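Local coordinates for protein polysialic acid O-acetyltransferase (Escherichia coli, PDB 3JQY) that transfers acetyl groups from acetyl-CoA to hydroxyls of the polymeric sialic acid of the bacterial capsule, at residues Gln56-Asn62 with Ile78-Asn84. Numbering follows the deposited sequence.
Sequences QFNGNNN and IFRGDNN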
loop_
_atom_site.group_PDB
_atom_site.type_symbol
_atom_site.label_atom_id
_atom_site.label_comp_id
_atom_site.label_asym_id
_atom_site.label_seq_id
_atom_site.Cartn_x
_atom_site.Cartn_y
_atom_site.Cartn_z
ATOM N N GLN B 56 -21.281 10.270 14.033
ATOM C CA GLN B 56 -21.050 11.689 14.229
ATOM C C GLN B 56 -21.869 12.447 13.200
ATOM O O GLN B 56 -21.656 12.294 12.003
ATOM C CB GLN B 56 -19.561 12.005 14.050
ATOM C CG GLN B 56 -19.213 13.479 14.130
ATOM C CD GLN B 56 -19.166 13.985 15.551
ATOM O OE1 GLN B 56 -18.484 13.410 16.403
ATOM N NE2 GLN B 56 -19.886 15.070 15.818
ATOM N N PHE B 57 -22.813 13.258 13.662
ATOM C CA PHE B 57 -23.610 14.093 12.771
ATOM C C PHE B 57 -23.066 15.516 12.816
ATOM O O PHE B 57 -23.262 16.223 13.806
ATOM C CB PHE B 57 -25.079 14.126 13.218
ATOM C CG PHE B 57 -25.813 12.806 13.084
ATOM C CD1 PHE B 57 -26.246 12.358 11.845
ATOM C CD2 PHE B 57 -26.112 12.047 14.204
ATOM C CE1 PHE B 57 -26.936 11.169 11.718
ATOM C CE2 PHE B 57 -26.806 10.854 14.089
ATOM C CZ PHE B 57 -27.222 10.414 12.843
ATOM N N ASN B 58 -22.375 15.927 11.757
ATOM C CA ASN B 58 -21.894 17.303 11.636
ATOM C C ASN B 58 -22.701 18.035 10.569
ATOM O O ASN B 58 -22.144 18.571 9.609
ATOM C CB ASN B 58 -20.413 17.341 11.244
ATOM C CG ASN B 58 -19.485 16.912 12.367
ATOM O OD1 ASN B 58 -19.817 17.018 13.543
ATOM N ND2 ASN B 58 -18.306 16.424 11.997
ATOM N N GLY B 59 -24.016 18.043 10.742
ATOM C CA GLY B 59 -24.920 18.635 9.776
ATOM C C GLY B 59 -26.357 18.301 10.133
ATOM O O GLY B 59 -26.619 17.737 11.187
ATOM N N ASN B 60 -27.279 18.639 9.240
ATOM C CA ASN B 60 -28.705 18.491 9.513
ATOM C C ASN B 60 -29.408 17.507 8.587
ATOM O O ASN B 60 -28.975 17.280 7.456
ATOM C CB ASN B 60 -29.388 19.854 9.385
ATOM C CG ASN B 60 -28.671 20.941 10.160
ATOM O OD1 ASN B 60 -28.227 20.725 11.286
ATOM N ND2 ASN B 60 -28.558 22.124 9.558
ATOM N N ASN B 61 -30.510 16.942 9.073
ATOM C CA ASN B 61 -31.399 16.134 8.246
ATOM C C ASN B 61 -30.699 14.953 7.599
ATOM O O ASN B 61 -30.974 14.613 6.446
ATOM C CB ASN B 61 -32.073 17.004 7.186
ATOM C CG ASN B 61 -32.887 18.124 7.800
ATOM O OD1 ASN B 61 -32.925 19.239 7.281
ATOM N ND2 ASN B 61 -33.525 17.836 8.928
ATOM N N ASN B 62 -29.790 14.339 8.349
ATOM C CA ASN B 62 -29.114 13.124 7.905
ATOM C C ASN B 62 -29.827 11.902 8.451
ATOM O O ASN B 62 -30.555 11.993 9.433
ATOM C CB ASN B 62 -27.674 13.118 8.405
ATOM C CG ASN B 62 -26.885 14.307 7.908
ATOM O OD1 ASN B 62 -26.555 15.216 8.670
ATOM N ND2 ASN B 62 -26.584 14.311 6.625
ATOM N N ILE B 78 -19.434 9.166 9.711
ATOM C CA ILE B 78 -19.416 10.611 9.883
ATOM C C ILE B 78 -20.279 11.264 8.820
ATOM O O ILE B 78 -20.130 10.981 7.629
ATOM C CB ILE B 78 -17.989 11.177 9.801
ATOM C CG1 ILE B 78 -17.107 10.530 10.867
ATOM C CG2 ILE B 78 -18.020 12.698 9.954
ATOM C CD1 ILE B 78 -15.654 10.924 10.781
ATOM N N PHE B 79 -21.188 12.128 9.258
ATOM C CA PHE B 79 -22.045 12.885 8.346
ATOM C C PHE B 79 -21.563 14.330 8.287
ATOM O O PHE B 79 -21.543 15.019 9.309
ATOM C CB PHE B 79 -23.501 12.856 8.826
ATOM C CG PHE B 79 -24.168 11.524 8.662
ATOM C CD1 PHE B 79 -24.219 10.625 9.718
ATOM C CD2 PHE B 79 -24.733 11.165 7.451
ATOM C CE1 PHE B 79 -24.830 9.391 9.570
ATOM C CE2 PHE B 79 -25.354 9.930 7.296
ATOM C CZ PHE B 79 -25.400 9.045 8.353
ATOM N N ARG B 80 -21.159 14.779 7.103
ATOM C CA ARG B 80 -20.732 16.169 6.912
ATOM C C ARG B 80 -21.759 16.895 6.055
ATOM O O ARG B 80 -22.061 16.480 4.939
ATOM C CB ARG B 80 -19.348 16.231 6.257
ATOM C CG ARG B 80 -18.255 15.497 7.029
ATOM C CD ARG B 80 -16.879 15.911 6.524
ATOM N NE ARG B 80 -15.827 14.970 6.903
ATOM C CZ ARG B 80 -15.280 14.904 8.111
ATOM N NH1 ARG B 80 -15.691 15.716 9.077
ATOM N NH2 ARG B 80 -14.328 14.013 8.354
ATOM N N GLY B 81 -22.315 17.979 6.574
ATOM C CA GLY B 81 -23.338 18.675 5.828
ATOM C C GLY B 81 -24.677 17.978 5.971
ATOM O O GLY B 81 -24.879 17.194 6.902
ATOM N N ASP B 82 -25.578 18.237 5.027
ATOM C CA ASP B 82 -26.992 17.907 5.196
ATOM C C ASP B 82 -27.508 16.878 4.199
ATOM O O ASP B 82 -26.928 16.685 3.127
ATOM C CB ASP B 82 -27.845 19.173 5.035
ATOM C CG ASP B 82 -27.349 20.338 5.874
ATOM O OD1 ASP B 82 -26.670 20.111 6.895
ATOM O OD2 ASP B 82 -27.649 21.495 5.507
ATOM N N ASN B 83 -28.618 16.238 4.563
ATOM C CA ASN B 83 -29.371 15.397 3.647
ATOM C C ASN B 83 -28.599 14.182 3.145
ATOM O O ASN B 83 -28.846 13.702 2.035
ATOM C CB ASN B 83 -29.870 16.229 2.461
ATOM C CG ASN B 83 -30.705 17.419 2.899
ATOM O OD1 ASN B 83 -31.629 17.278 3.696
ATOM N ND2 ASN B 83 -30.380 18.598 2.379
ATOM N N ASN B 84 -27.657 13.707 3.954
ATOM C CA ASN B 84 -26.954 12.455 3.677
ATOM C C ASN B 84 -27.756 11.258 4.168
ATOM O O ASN B 84 -28.600 11.392 5.053
ATOM C CB ASN B 84 -25.589 12.437 4.379
ATOM C CG ASN B 84 -24.678 13.562 3.922
ATOM O OD1 ASN B 84 -24.145 13.531 2.821
ATOM N ND2 ASN B 84 -24.477 14.542 4.786
HETATM O O HOH W 1 -31.413 12.081 4.601
HETATM O O HOH W 2 -33.368 15.045 4.165
#
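Asn61 O takes a bond from each of two waters: one, 3.2 Å from Asn61 O, also donates to Asn84 O, while the other, bound weakly to Asn61 O, donates to Asn83 OD1. Alongside them, Asn83 N reaches Asn60 O at 3.1 Å, tying corner to corner beyond the strand ends. Asp82 contributes a side-chain tie. Its CG stands beside its own backbone N, anti to the carbonyl carbon (chi1 -50°), which brings OD1 to 2.8 Å from Asn60 N; the donor approaches from above the carboxylate plane. The Asn60 amide lies alongside that carboxylate, its own oxygen held by Ser38 N.

Before the corner, strands 56-58 and 78-80 run parallel and in register. Phe79 bonds through both backbone polar atoms, its N to Gln56 O and its O to Asn58 N, the latter at 2.7 Å. Phe57 and Phe79 stand side by side and point the same way into the interior: their planes are near parallel, only 12° apart, but offset so that the rings scarcely overlap, with centroids 5.0 Å apart. Asn62 CB sits over one face of the Phe79 ring, 4.0 Å from its centroid, a CH-pi contact, and Asn84 CB meets that ring's edge in plane. Were Phe79 replaced by alanine, the CH-pi contact with Asn62 CB would be lost, and a gap would probably open beside the Phe57 ring, leaving it freer to turn.

Such in-register stacking of equivalent residues on successive coils fits the left-handed beta-helix of the hexapeptide-repeat transferases, where successive coils repeat one cross-section. Here two neighbouring coils meet along one flat side and its corner. Strand 31-35 pairs with 53-58 on one side, and strand 97-101 follows 71-80 on the other, its Ala100 touching Phe79 and Asn84.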